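Local coordinates for protein glycinin A3B4 subunit (PDB 2D5F) that serves as an 11S globulin of soybean, probably a seed store of amino acids and nitrogen built as a hexamer of two-cupin subunits, at residues P60-Y65 with G128-T133; I78-P83 with V124-V129; Y371-R376 with G438-V443; N377-P382 with A431-E436. All blocks are in the same frame, centred on the assembly; numbering follows the deposited sequence.

The chain folds into two cupin domains that follow each other, each with its own pair of contacts. Interaction 1 closes the loop from 60-65 to 128-133, pairing neighbouring strands of the curled sheet of the first cupin. Interaction 2 opens later, at 78-83, and ends on 124-129; it shares Gly128 and Val129 with interaction 1 and joins the curled sheet to the sheet facing it. Interaction 3 begins after both have closed, pairing strands 368-374 and 438-445 of the second cupin. Interaction 4 is nested inside that loop and pairs the next strands, 379-385 and 429-435, on the other sheet. The centres of interactions 1 and 3 lie about 30 Å apart.

Interaction 1 of 4, residues P60-Y65 with G128-T133. With CO3 (carbonate ion), chain E.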
loop_
_atom_site.group_PDB
_atom_site.type_symbol
_atom_site.label_atom_id
_atom_site.label_comp_id
_atom_site.label_asym_id
_atom_site.label_seq_id
_atom_site.Cartn_x
_atom_site.Cartn_y
_atom_site.Cartn_z
ATOM N N PRO B 60 -4.803 30.774 17.062
ATOM C CA PRO B 60 -4.081 29.750 16.292
ATOM C C PRO B 60 -2.850 29.147 16.962
ATOM O O PRO B 60 -1.996 29.859 17.493
ATOM C CB PRO B 60 -3.751 30.467 14.978
ATOM C CG PRO B 60 -3.689 31.915 15.378
ATOM C CD PRO B 60 -4.860 32.050 16.324
ATOM N N SER B 61 -2.778 27.818 16.932
ATOM C CA SER B 61 -1.659 27.090 17.517
ATOM C C SER B 61 -1.510 25.723 16.856
ATOM O O SER B 61 -2.388 25.286 16.111
ATOM C CB SER B 61 -1.881 26.889 19.011
ATOM O OG SER B 61 -2.914 25.945 19.246
ATOM N N TYR B 62 -0.388 25.063 17.127
ATOM C CA TYR B 62 -0.130 23.725 16.606
ATOM C C TYR B 62 0.708 22.934 17.614
ATOM O O TYR B 62 1.408 23.516 18.448
ATOM C CB TYR B 62 0.587 23.779 15.253
ATOM C CG TYR B 62 1.946 24.442 15.277
ATOM C CD1 TYR B 62 2.071 25.825 15.152
ATOM C CD2 TYR B 62 3.113 23.685 15.416
ATOM C CE1 TYR B 62 3.329 26.442 15.160
ATOM C CE2 TYR B 62 4.370 24.289 15.432
ATOM C CZ TYR B 62 4.469 25.670 15.301
ATOM O OH TYR B 62 5.704 26.275 15.317
ATOM N N SER B 63 0.607 21.610 17.548
ATOM C CA SER B 63 1.350 20.715 18.431
ATOM C C SER B 63 1.962 19.600 17.578
ATOM O O SER B 63 1.427 19.251 16.522
ATOM C CB SER B 63 0.426 20.121 19.497
ATOM O OG SER B 63 -0.059 21.133 20.367
ATOM N N PRO B 64 3.086 19.023 18.030
ATOM C CA PRO B 64 3.792 17.952 17.314
ATOM C C PRO B 64 3.222 16.537 17.420
ATOM O O PRO B 64 3.967 15.561 17.355
ATOM C CB PRO B 64 5.205 18.048 17.878
ATOM C CG PRO B 64 4.942 18.378 19.313
ATOM C CD PRO B 64 3.836 19.433 19.231
ATOM N N TYR B 65 1.909 16.426 17.581
ATOM C CA TYR B 65 1.253 15.122 17.660
ATOM C C TYR B 65 -0.206 15.345 17.311
ATOM O O TYR B 65 -0.687 16.469 17.344
ATOM C CB TYR B 65 1.373 14.514 19.069
ATOM C CG TYR B 65 1.197 15.521 20.188
ATOM C CD1 TYR B 65 2.305 16.109 20.805
ATOM C CD2 TYR B 65 -0.076 15.921 20.598
ATOM C CE1 TYR B 65 2.153 17.073 21.802
ATOM C CE2 TYR B 65 -0.241 16.885 21.590
ATOM C CZ TYR B 65 0.879 17.459 22.187
ATOM O OH TYR B 65 0.717 18.430 23.154
ATOM N N GLY B 128 1.612 19.359 13.736
ATOM C CA GLY B 128 2.241 20.509 13.113
ATOM C C GLY B 128 1.352 21.452 12.332
ATOM O O GLY B 128 1.813 22.499 11.893
ATOM N N VAL B 129 0.086 21.093 12.152
ATOM C CA VAL B 129 -0.837 21.940 11.404
ATOM C C VAL B 129 -1.532 22.950 12.323
ATOM O O VAL B 129 -2.177 22.570 13.308
ATOM C CB VAL B 129 -1.919 21.098 10.690
ATOM C CG1 VAL B 129 -2.930 22.014 10.017
ATOM C CG2 VAL B 129 -1.267 20.170 9.659
ATOM N N PRO B 130 -1.405 24.252 12.009
ATOM C CA PRO B 130 -2.032 25.307 12.817
ATOM C C PRO B 130 -3.556 25.233 12.732
ATOM O O PRO B 130 -4.109 24.911 11.681
ATOM C CB PRO B 130 -1.522 26.598 12.177
ATOM C CG PRO B 130 -0.276 26.178 11.432
ATOM C CD PRO B 130 -0.656 24.834 10.883
ATOM N N TYR B 131 -4.232 25.529 13.836
ATOM C CA TYR B 131 -5.688 25.536 13.833
ATOM C C TYR B 131 -6.197 26.554 14.843
ATOM O O TYR B 131 -5.511 26.865 15.823
ATOM C CB TYR B 131 -6.261 24.159 14.189
ATOM C CG TYR B 131 -6.313 23.885 15.675
ATOM C CD1 TYR B 131 -5.160 23.548 16.382
ATOM C CD2 TYR B 131 -7.514 23.994 16.383
ATOM C CE1 TYR B 131 -5.199 23.324 17.757
ATOM C CE2 TYR B 131 -7.561 23.773 17.766
ATOM C CZ TYR B 131 -6.403 23.438 18.439
ATOM O OH TYR B 131 -6.439 23.200 19.790
ATOM N N TRP B 132 -7.399 27.067 14.581
ATOM C CA TRP B 132 -8.067 28.028 15.457
ATOM C C TRP B 132 -9.546 27.657 15.476
ATOM O O TRP B 132 -10.055 27.061 14.525
ATOM C CB TRP B 132 -7.904 29.464 14.942
ATOM C CG TRP B 132 -8.401 29.684 13.542
ATOM C CD1 TRP B 132 -7.671 29.596 12.390
ATOM C CD2 TRP B 132 -9.746 29.967 13.143
ATOM N NE1 TRP B 132 -8.479 29.800 11.297
ATOM C CE2 TRP B 132 -9.759 30.026 11.728
ATOM C CE3 TRP B 132 -10.946 30.171 13.839
ATOM C CZ2 TRP B 132 -10.926 30.286 10.994
ATOM C CZ3 TRP B 132 -12.112 30.430 13.106
ATOM C CH2 TRP B 132 -12.090 30.480 11.699
ATOM N N THR B 133 -10.230 27.988 16.565
ATOM C CA THR B 133 -11.655 27.684 16.682
ATOM C C THR B 133 -12.411 28.895 17.216
ATOM O O THR B 133 -11.843 29.733 17.917
ATOM C CB THR B 133 -11.902 26.493 17.619
ATOM O OG1 THR B 133 -11.442 26.821 18.932
ATOM C CG2 THR B 133 -11.162 25.249 17.115
HETATM C C CO3 E . -10.300 23.906 20.761
HETATM O O1 CO3 E . -10.275 25.136 20.440
HETATM O O2 CO3 E . -9.201 23.252 20.811
HETATM O O3 CO3 E . -11.426 23.337 21.029
HETATM O O HOH W 1 -5.353 26.707 18.827
HETATM O O HOH W 2 -1.273 20.811 15.289
#
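Tyr131 O has two hydrogen-bond donors, Ser61 N (3.1 Å) and a water held by Ser61 OG, and a CA-H...O contact from Pro60. This is the antiparallel pairing of strands 56-62 and 131-135 in the first cupin barrel, with Ser61 and Tyr131 as the hydrogen-bonded pair; Tyr131 N returns a bond to Ser61 O at 2.9 Å. Beyond the strand ends, Gly128 N donates almost straight (175°) to Ser63 O over 2.8 Å. A second water accepts from Ser63 N and lies 2.8 Å from Val129 O, to which it may donate.

Ser61 and Tyr131 send their side chains to the same face, where Ser61 OG comes 3.8 Å from Tyr131 CE1. With CG between the backbone N and the carbonyl carbon (chi1 82°), the Tyr131 ring comes back toward 60-65, CD1 lying 3.3 Å from Ser61 O. At the far end of the ring, Tyr131 OH donates to O2 of a carbonate ion, probably from the crystallisation liquor; Arg50 and His58 also bond this ion. Tyr62 puts its CB 3.6 Å from Val129 O, while its ring leads away to stack on Trp384 of a second subunit and its OH bonds Asn427 O of that subunit. Thr133 OG1 also donates to the carbonate, at O1, though the modelled 2.5 Å is doubtfully short.

Interaction 2 of 4, residues I78-P83 with V124-V129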
loop_
_atom_site.group_PDB
_atom_site.type_symbol
_atom_site.label_atom_id
_atom_site.label_comp_id
_atom_site.label_asym_id
_atom_site.label_seq_id
_atom_site.Cartn_x
_atom_site.Cartn_y
_atom_site.Cartn_z
ATOM N N ILE B 78 -14.001 25.681 12.981
ATOM C CA ILE B 78 -12.579 25.458 13.143
ATOM C C ILE B 78 -11.933 25.665 11.782
ATOM O O ILE B 78 -12.494 25.284 10.753
ATOM C CB ILE B 78 -12.284 24.025 13.640
ATOM C CG1 ILE B 78 -10.767 23.799 13.702
ATOM C CG2 ILE B 78 -12.963 23.008 12.720
ATOM C CD1 ILE B 78 -10.354 22.493 14.377
ATOM N N GLY B 79 -10.762 26.286 11.779
ATOM C CA GLY B 79 -10.058 26.513 10.538
ATOM C C GLY B 79 -8.617 26.070 10.679
ATOM O O GLY B 79 -7.998 26.299 11.715
ATOM N N PHE B 80 -8.091 25.411 9.651
ATOM C CA PHE B 80 -6.709 24.961 9.677
ATOM C C PHE B 80 -5.896 25.731 8.653
ATOM O O PHE B 80 -6.450 26.358 7.750
ATOM C CB PHE B 80 -6.597 23.478 9.325
ATOM C CG PHE B 80 -7.380 22.569 10.221
ATOM C CD1 PHE B 80 -8.740 22.380 10.020
ATOM C CD2 PHE B 80 -6.743 21.857 11.231
ATOM C CE1 PHE B 80 -9.452 21.490 10.806
ATOM C CE2 PHE B 80 -7.447 20.964 12.022
ATOM C CZ PHE B 80 -8.804 20.778 11.810
ATOM N N ALA B 81 -4.578 25.672 8.794
ATOM C CA ALA B 81 -3.679 26.321 7.851
ATOM C C ALA B 81 -2.789 25.230 7.239
ATOM O O ALA B 81 -1.716 24.942 7.754
ATOM C CB ALA B 81 -2.813 27.377 8.559
ATOM N N PHE B 82 -3.258 24.616 6.155
ATOM C CA PHE B 82 -2.486 23.578 5.480
ATOM C C PHE B 82 -1.422 24.268 4.644
ATOM O O PHE B 82 -1.728 25.115 3.805
ATOM C CB PHE B 82 -3.398 22.709 4.612
ATOM C CG PHE B 82 -4.180 21.694 5.395
ATOM C CD1 PHE B 82 -5.293 22.071 6.138
ATOM C CD2 PHE B 82 -3.772 20.363 5.429
ATOM C CE1 PHE B 82 -5.993 21.134 6.909
ATOM C CE2 PHE B 82 -4.463 19.417 6.195
ATOM C CZ PHE B 82 -5.577 19.807 6.937
ATOM N N PRO B 83 -0.154 23.901 4.853
ATOM C CA PRO B 83 0.964 24.508 4.124
ATOM C C PRO B 83 0.921 24.403 2.607
ATOM O O PRO B 83 0.747 23.321 2.055
ATOM C CB PRO B 83 2.180 23.803 4.719
ATOM C CG PRO B 83 1.646 22.403 4.980
ATOM C CD PRO B 83 0.288 22.704 5.601
ATOM N N VAL B 124 -10.288 16.324 14.344
ATOM C CA VAL B 124 -8.939 15.775 14.377
ATOM C C VAL B 124 -7.947 16.849 13.963
ATOM O O VAL B 124 -8.112 17.469 12.913
ATOM C CB VAL B 124 -8.805 14.575 13.404
ATOM C CG1 VAL B 124 -7.400 14.009 13.461
ATOM C CG2 VAL B 124 -9.832 13.506 13.752
ATOM N N ILE B 125 -6.927 17.081 14.785
ATOM C CA ILE B 125 -5.903 18.078 14.465
ATOM C C ILE B 125 -4.621 17.360 14.035
ATOM O O ILE B 125 -4.046 16.604 14.813
ATOM C CB ILE B 125 -5.531 18.952 15.679
ATOM C CG1 ILE B 125 -6.789 19.477 16.388
ATOM C CG2 ILE B 125 -4.642 20.103 15.215
ATOM C CD1 ILE B 125 -7.705 20.300 15.510
ATOM N N PRO B 126 -4.160 17.582 12.791
ATOM C CA PRO B 126 -2.932 16.925 12.323
ATOM C C PRO B 126 -1.693 17.497 13.015
ATOM O O PRO B 126 -1.676 18.663 13.416
ATOM C CB PRO B 126 -2.913 17.232 10.827
ATOM C CG PRO B 126 -4.357 17.455 10.483
ATOM C CD PRO B 126 -4.853 18.249 11.674
ATOM N N PRO B 127 -0.638 16.681 13.161
ATOM C CA PRO B 127 0.584 17.164 13.809
ATOM C C PRO B 127 1.180 18.327 13.015
ATOM O O PRO B 127 1.222 18.294 11.781
ATOM C CB PRO B 127 1.502 15.940 13.789
ATOM C CG PRO B 127 0.542 14.778 13.750
ATOM C CD PRO B 127 -0.520 15.254 12.803
ATOM N N GLY B 128 1.612 19.359 13.736
ATOM C CA GLY B 128 2.241 20.509 13.113
ATOM C C GLY B 128 1.352 21.452 12.332
ATOM O O GLY B 128 1.813 22.499 11.893
ATOM N N VAL B 129 0.086 21.093 12.152
ATOM C CA VAL B 129 -0.837 21.940 11.404
ATOM C C VAL B 129 -1.532 22.950 12.323
ATOM O O VAL B 129 -2.177 22.570 13.308
ATOM C CB VAL B 129 -1.919 21.098 10.690
ATOM C CG1 VAL B 129 -2.930 22.014 10.017
ATOM C CG2 VAL B 129 -1.267 20.170 9.659
#
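Segments 78-83 and 124-129 run on different sheets of the first cupin barrel and meet through side chains rather than as paired strands; their closest CA atoms, of Ala81 and Val129, are 6.3 Å apart. At its end 124-129 folds into a type II beta turn from Pro126 to Val129, closed by Val129 N bonding Pro126 O at 3.3 Å, and Gly128 takes the positive phi (72°) of that turn.

Phe80 and Val129 bury the largest areas. With CG beside the backbone N (chi1 -58°), the Phe80 ring is directed toward 124-129 and touches four residues: CE2 lies 3.6 Å from Ile125 CD1 and 3.8 Å from Pro126 CD, CD2 touches Val129 CG1, and CZ comes 3.6 Å from Val124 O. That carbonyl oxygen is buried by the contact without a polar partner in the model. Ile125 CD1 also meets Ile78 CD1 at 3.6 Å, the two side chains meeting at a slant. Val129 CG1 touches the ring of Phe80, the carbonyl oxygen of Ala81 and one face of Phe82, whose CE1 is 4.5 Å away.

Around this apolar seam Tyr131 of strand 131-135 packs on Ile78, Phe80 and Ile125, Phe117 of strand 107-118 lies against Ile78, and Phe365 of helix 362-365 covers Val124 and Pro126.

Interaction 3 of 4, residues Y371-R376 with G438-V443; sequences YVVLYR and GLEYVV
Gly438 brings its CA to 3.3 Å from Leu374 O, where a CB would collide with that oxygen. Leu439 follows as the hydrogen-bonded partner of Leu374: Leu374 N gives to Leu439 O over 2.7 Å, and Leu439 N returns the bond. Glu440 stretches its chain alongside Val373, with CG 4.0 Å from both valine methyls. Its OE2 takes a 2.7 Å bond from Tyr371 OH, nearly along the C-O axis and with the ring and carboxylate planes 88° apart, while OE1 makes a salt bridge to Arg396. Tyr371 OH is also hydrogen-bonded to Thr395 OG1. A phenylalanine in place of Tyr371 lacks the hydroxyl and would probably leave Glu440 OE2 and Thr395 OG1 without their shared partner.

This is the antiparallel pairing of strands 368-374 and 438-445 in one sheet of the second cupin barrel. Tyr441 turns to the sheet face of Val372, whose CB sits over its ring in a CH-pi contact (3.8 Å to the centroid); the Tyr441 side chain comes, at its nearest atom, about 3 Å from a bound magnesium ion. Tyr441 O takes Val372 N at 2.8 Å and lies over one face of the Tyr371 ring. Val442 then sets its CB 4.1 Å from Tyr371 CD2.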
loop_
_atom_site.group_PDB
_atom_site.type_symbol
_atom_site.label_atom_id
_atom_site.label_comp_id
_atom_site.label_asym_id
_atom_site.label_seq_id
_atom_site.Cartn_x
_atom_site.Cartn_y
_atom_site.Cartn_z
ATOM N N TYR B 371 -18.372 5.880 20.780
ATOM C CA TYR B 371 -19.269 6.653 21.618
ATOM C C TYR B 371 -20.255 5.615 22.110
ATOM O O TYR B 371 -20.865 4.897 21.312
ATOM C CB TYR B 371 -19.994 7.746 20.845
ATOM C CG TYR B 371 -20.672 8.718 21.778
ATOM C CD1 TYR B 371 -22.056 8.689 21.979
ATOM C CD2 TYR B 371 -19.921 9.627 22.512
ATOM C CE1 TYR B 371 -22.669 9.549 22.900
ATOM C CE2 TYR B 371 -20.520 10.485 23.429
ATOM C CZ TYR B 371 -21.886 10.441 23.620
ATOM O OH TYR B 371 -22.452 11.283 24.552
ATOM N N VAL B 372 -20.376 5.510 23.424
ATOM C CA VAL B 372 -21.254 4.524 24.019
ATOM C C VAL B 372 -22.363 5.157 24.847
ATOM O O VAL B 372 -22.122 6.077 25.634
ATOM C CB VAL B 372 -20.444 3.567 24.925
ATOM C CG1 VAL B 372 -21.363 2.539 25.562
ATOM C CG2 VAL B 372 -19.350 2.866 24.098
ATOM N N VAL B 373 -23.580 4.659 24.652
ATOM C CA VAL B 373 -24.729 5.135 25.412
ATOM C C VAL B 373 -25.394 3.923 26.050
ATOM O O VAL B 373 -25.856 3.023 25.352
ATOM C CB VAL B 373 -25.766 5.846 24.522
ATOM C CG1 VAL B 373 -26.974 6.249 25.360
ATOM C CG2 VAL B 373 -25.144 7.073 23.871
ATOM N N LEU B 374 -25.404 3.889 27.379
ATOM C CA LEU B 374 -26.033 2.797 28.110
ATOM C C LEU B 374 -27.241 3.358 28.835
ATOM O O LEU B 374 -27.158 4.391 29.502
ATOM C CB LEU B 374 -25.062 2.179 29.119
ATOM C CG LEU B 374 -23.868 1.413 28.529
ATOM C CD1 LEU B 374 -22.924 0.978 29.651
ATOM C CD2 LEU B 374 -24.371 0.212 27.741
ATOM N N TYR B 375 -28.376 2.693 28.671
ATOM C CA TYR B 375 -29.592 3.131 29.325
ATOM C C TYR B 375 -29.577 2.557 30.732
ATOM O O TYR B 375 -28.696 1.761 31.075
ATOM C CB TYR B 375 -30.817 2.637 28.552
ATOM C CG TYR B 375 -30.788 3.000 27.085
ATOM C CD1 TYR B 375 -30.494 4.300 26.670
ATOM C CD2 TYR B 375 -31.056 2.046 26.110
ATOM C CE1 TYR B 375 -30.466 4.639 25.316
ATOM C CE2 TYR B 375 -31.035 2.375 24.754
ATOM C CZ TYR B 375 -30.740 3.670 24.366
ATOM O OH TYR B 375 -30.740 3.989 23.029
ATOM N N ARG B 376 -30.547 2.971 31.543
ATOM C CA ARG B 376 -30.659 2.514 32.923
ATOM C C ARG B 376 -30.450 1.010 33.015
ATOM O O ARG B 376 -31.159 0.231 32.377
ATOM C CB ARG B 376 -32.037 2.897 33.481
ATOM C CG ARG B 376 -32.217 2.680 34.977
ATOM C CD ARG B 376 -33.611 3.130 35.408
ATOM N NE ARG B 376 -33.924 2.791 36.796
ATOM C CZ ARG B 376 -33.462 3.445 37.861
ATOM N NH1 ARG B 376 -32.657 4.488 37.714
ATOM N NH2 ARG B 376 -33.807 3.052 39.082
ATOM N N GLY B 438 -28.610 6.473 33.479
ATOM C CA GLY B 438 -27.925 5.998 32.296
ATOM C C GLY B 438 -26.481 6.454 32.324
ATOM O O GLY B 438 -26.036 7.086 33.283
ATOM N N LEU B 439 -25.748 6.132 31.266
ATOM C CA LEU B 439 -24.340 6.494 31.166
ATOM C C LEU B 439 -23.935 6.693 29.714
ATOM O O LEU B 439 -24.275 5.880 28.861
ATOM C CB LEU B 439 -23.469 5.392 31.769
ATOM C CG LEU B 439 -21.959 5.554 31.558
ATOM C CD1 LEU B 439 -21.417 6.654 32.463
ATOM C CD2 LEU B 439 -21.271 4.240 31.857
ATOM N N GLU B 440 -23.210 7.775 29.443
ATOM C CA GLU B 440 -22.734 8.064 28.095
ATOM C C GLU B 440 -21.267 8.448 28.178
ATOM O O GLU B 440 -20.859 9.175 29.084
ATOM C CB GLU B 440 -23.483 9.238 27.461
ATOM C CG GLU B 440 -24.975 9.076 27.334
ATOM C CD GLU B 440 -25.572 10.102 26.394
ATOM O OE1 GLU B 440 -26.804 10.270 26.411
ATOM O OE2 GLU B 440 -24.812 10.732 25.626
ATOM N N TYR B 441 -20.479 7.975 27.223
ATOM C CA TYR B 441 -19.073 8.315 27.214
ATOM C C TYR B 441 -18.418 8.072 25.864
ATOM O O TYR B 441 -18.927 7.326 25.025
ATOM C CB TYR B 441 -18.320 7.515 28.285
ATOM C CG TYR B 441 -18.326 6.016 28.078
ATOM C CD1 TYR B 441 -19.331 5.215 28.621
ATOM C CD2 TYR B 441 -17.313 5.394 27.347
ATOM C CE1 TYR B 441 -19.323 3.830 28.447
ATOM C CE2 TYR B 441 -17.294 4.015 27.167
ATOM C CZ TYR B 441 -18.295 3.238 27.718
ATOM O OH TYR B 441 -18.247 1.874 27.549
ATOM N N VAL B 442 -17.292 8.739 25.654
ATOM C CA VAL B 442 -16.529 8.546 24.437
ATOM C C VAL B 442 -15.314 7.767 24.912
ATOM O O VAL B 442 -14.924 7.871 26.080
ATOM C CB VAL B 442 -16.058 9.885 23.813
ATOM C CG1 VAL B 442 -15.197 10.664 24.807
ATOM C CG2 VAL B 442 -15.260 9.606 22.544
ATOM N N VAL B 443 -14.733 6.969 24.029
ATOM C CA VAL B 443 -13.546 6.207 24.384
ATOM C C VAL B 443 -12.533 6.440 23.297
ATOM O O VAL B 443 -12.763 6.065 22.152
ATOM C CB VAL B 443 -13.775 4.692 24.416
ATOM C CG1 VAL B 443 -12.568 4.008 25.053
ATOM C CG2 VAL B 443 -15.019 4.368 25.153
#

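Interaction 4 of 4, residues N377-P382 with A431-E436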
loop_
_atom_site.group_PDB
_atom_site.type_symbol
_atom_site.label_atom_id
_atom_site.label_comp_id
_atom_site.label_asym_id
_atom_site.label_seq_id
_atom_site.Cartn_x
_atom_site.Cartn_y
_atom_site.Cartn_z
ATOM N N ASN B 377 -29.458 0.614 33.806
ATOM C CA ASN B 377 -29.126 -0.790 34.010
ATOM C C ASN B 377 -28.550 -1.489 32.782
ATOM O O ASN B 377 -28.268 -2.687 32.822
ATOM C CB ASN B 377 -30.356 -1.551 34.503
ATOM C CG ASN B 377 -30.850 -1.040 35.836
ATOM O OD1 ASN B 377 -30.088 -0.957 36.796
ATOM N ND2 ASN B 377 -32.130 -0.692 35.904
ATOM N N GLY B 378 -28.373 -0.744 31.697
ATOM C CA GLY B 378 -27.826 -1.331 30.486
ATOM C C GLY B 378 -26.394 -1.772 30.702
ATOM O O GLY B 378 -25.596 -1.050 31.305
ATOM N N ILE B 379 -26.057 -2.952 30.202
ATOM C CA ILE B 379 -24.712 -3.482 30.376
ATOM C C ILE B 379 -23.904 -3.676 29.096
ATOM O O ILE B 379 -24.417 -4.151 28.082
ATOM C CB ILE B 379 -24.750 -4.848 31.094
ATOM C CG1 ILE B 379 -25.262 -4.683 32.526
ATOM C CG2 ILE B 379 -23.361 -5.480 31.085
ATOM C CD1 ILE B 379 -25.408 -5.995 33.272
ATOM N N TYR B 380 -22.633 -3.288 29.161
ATOM C CA TYR B 380 -21.700 -3.486 28.056
ATOM C C TYR B 380 -20.842 -4.609 28.652
ATOM O O TYR B 380 -19.902 -4.352 29.409
ATOM C CB TYR B 380 -20.852 -2.232 27.824
ATOM C CG TYR B 380 -20.008 -2.265 26.562
ATOM C CD1 TYR B 380 -19.674 -3.474 25.944
ATOM C CD2 TYR B 380 -19.502 -1.085 26.013
ATOM C CE1 TYR B 380 -18.855 -3.504 24.811
ATOM C CE2 TYR B 380 -18.687 -1.103 24.896
ATOM C CZ TYR B 380 -18.365 -2.315 24.297
ATOM O OH TYR B 380 -17.549 -2.328 23.187
ATOM N N SER B 381 -21.199 -5.851 28.332
ATOM C CA SER B 381 -20.513 -7.023 28.874
ATOM C C SER B 381 -18.990 -7.012 28.753
ATOM O O SER B 381 -18.426 -6.312 27.913
ATOM C CB SER B 381 -21.085 -8.297 28.242
ATOM O OG SER B 381 -21.067 -8.233 26.832
ATOM N N PRO B 382 -18.304 -7.793 29.609
ATOM C CA PRO B 382 -16.842 -7.883 29.612
ATOM C C PRO B 382 -16.239 -7.995 28.214
ATOM O O PRO B 382 -16.538 -8.921 27.458
ATOM C CB PRO B 382 -16.579 -9.116 30.473
ATOM C CG PRO B 382 -17.673 -9.019 31.490
ATOM C CD PRO B 382 -18.877 -8.679 30.639
ATOM N N ALA B 431 -15.909 -3.694 31.786
ATOM C CA ALA B 431 -17.355 -3.839 31.674
ATOM C C ALA B 431 -18.007 -2.608 32.292
ATOM O O ALA B 431 -17.456 -2.007 33.217
ATOM C CB ALA B 431 -17.819 -5.098 32.383
ATOM N N GLU B 432 -19.167 -2.228 31.768
ATOM C CA GLU B 432 -19.880 -1.052 32.257
ATOM C C GLU B 432 -21.386 -1.289 32.375
ATOM O O GLU B 432 -21.976 -1.995 31.558
ATOM C CB GLU B 432 -19.651 0.135 31.310
ATOM C CG GLU B 432 -18.220 0.654 31.238
ATOM C CD GLU B 432 -17.456 0.175 30.009
ATOM O OE1 GLU B 432 -16.367 0.728 29.757
ATOM O OE2 GLU B 432 -17.935 -0.742 29.300
ATOM N N GLN B 433 -22.002 -0.700 33.398
ATOM C CA GLN B 433 -23.448 -0.807 33.583
ATOM C C GLN B 433 -24.021 0.569 33.888
ATOM O O GLN B 433 -23.625 1.217 34.856
ATOM C CB GLN B 433 -23.813 -1.770 34.717
ATOM C CG GLN B 433 -25.327 -1.832 34.968
ATOM C CD GLN B 433 -25.752 -3.079 35.725
ATOM O OE1 GLN B 433 -24.997 -3.609 36.538
ATOM N NE2 GLN B 433 -26.968 -3.547 35.466
ATOM N N GLY B 434 -24.948 1.008 33.044
ATOM C CA GLY B 434 -25.562 2.309 33.224
ATOM C C GLY B 434 -26.238 2.453 34.575
ATOM O O GLY B 434 -26.878 1.522 35.070
ATOM N N GLY B 435 -26.089 3.628 35.174
ATOM C CA GLY B 435 -26.696 3.870 36.466
ATOM C C GLY B 435 -28.169 4.206 36.343
ATOM O O GLY B 435 -28.839 3.839 35.379
ATOM N N GLU B 436 -28.664 4.928 37.334
ATOM C CA GLU B 436 -30.058 5.330 37.386
ATOM C C GLU B 436 -30.444 6.230 36.211
ATOM O O GLU B 436 -31.512 6.066 35.622
ATOM C CB GLU B 436 -30.331 6.060 38.708
ATOM C CG GLU B 436 -29.833 5.325 39.961
ATOM C CD GLU B 436 -28.314 5.408 40.158
ATOM O OE1 GLU B 436 -27.549 4.849 39.343
ATOM O OE2 GLU B 436 -27.880 6.040 41.143
#
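Gln433 has CG anti to its backbone N (chi1 177°) and an extended chain, which lays its carboxamide against Ile379 and lets NE2 reach Asn377 O at 3.1 Å. On the other face, Glu432 bends at chi2 (101°), and its carboxylate comes to lie beside Tyr380, with OE2 3.6 Å from Tyr380 CB and the ring and carboxylate planes 40° apart.

The bond from Gln433 NE2 arrives above the carbonyl plane of Asn377. Against one face of the amide, Ile379 CG1 and CD1 both stand 3.6 Å from NE2, so carbon contacts as well as the polar bond hold the flat group. A leucine in place of Gln433 has no side-chain N-H and would probably leave Asn377 O without this donor. The backbones pair as Tyr380 with Glu432, with Tyr380 N giving to Glu432 O over 2.8 Å and a longer return bond from Glu432 N to Tyr380 O. Gly434 N continues the ladder to Gly378 O at 2.8 Å, and Asn377 N reaches Gly434 O from above that carbonyl's plane. At the opposite end, Pro382 CG rests 4.0 Å from Ala431 CB. Phe212 of a fourth subunit packs on Ile379, Ala431 and Gln433.

Glu432 and Tyr380 face the other way, toward Leu374, Val372 and Tyr441; Glu432 OE1 is probably hydrogen-bonded to Tyr441 OH, and the nearest atom of the Glu432 side chain is about 3 Å from a bound magnesium ion. Strands 379-385 and 429-435 form an antiparallel pair of the second cupin barrel, with one face turned to its interior and the other to a neighbouring subunit.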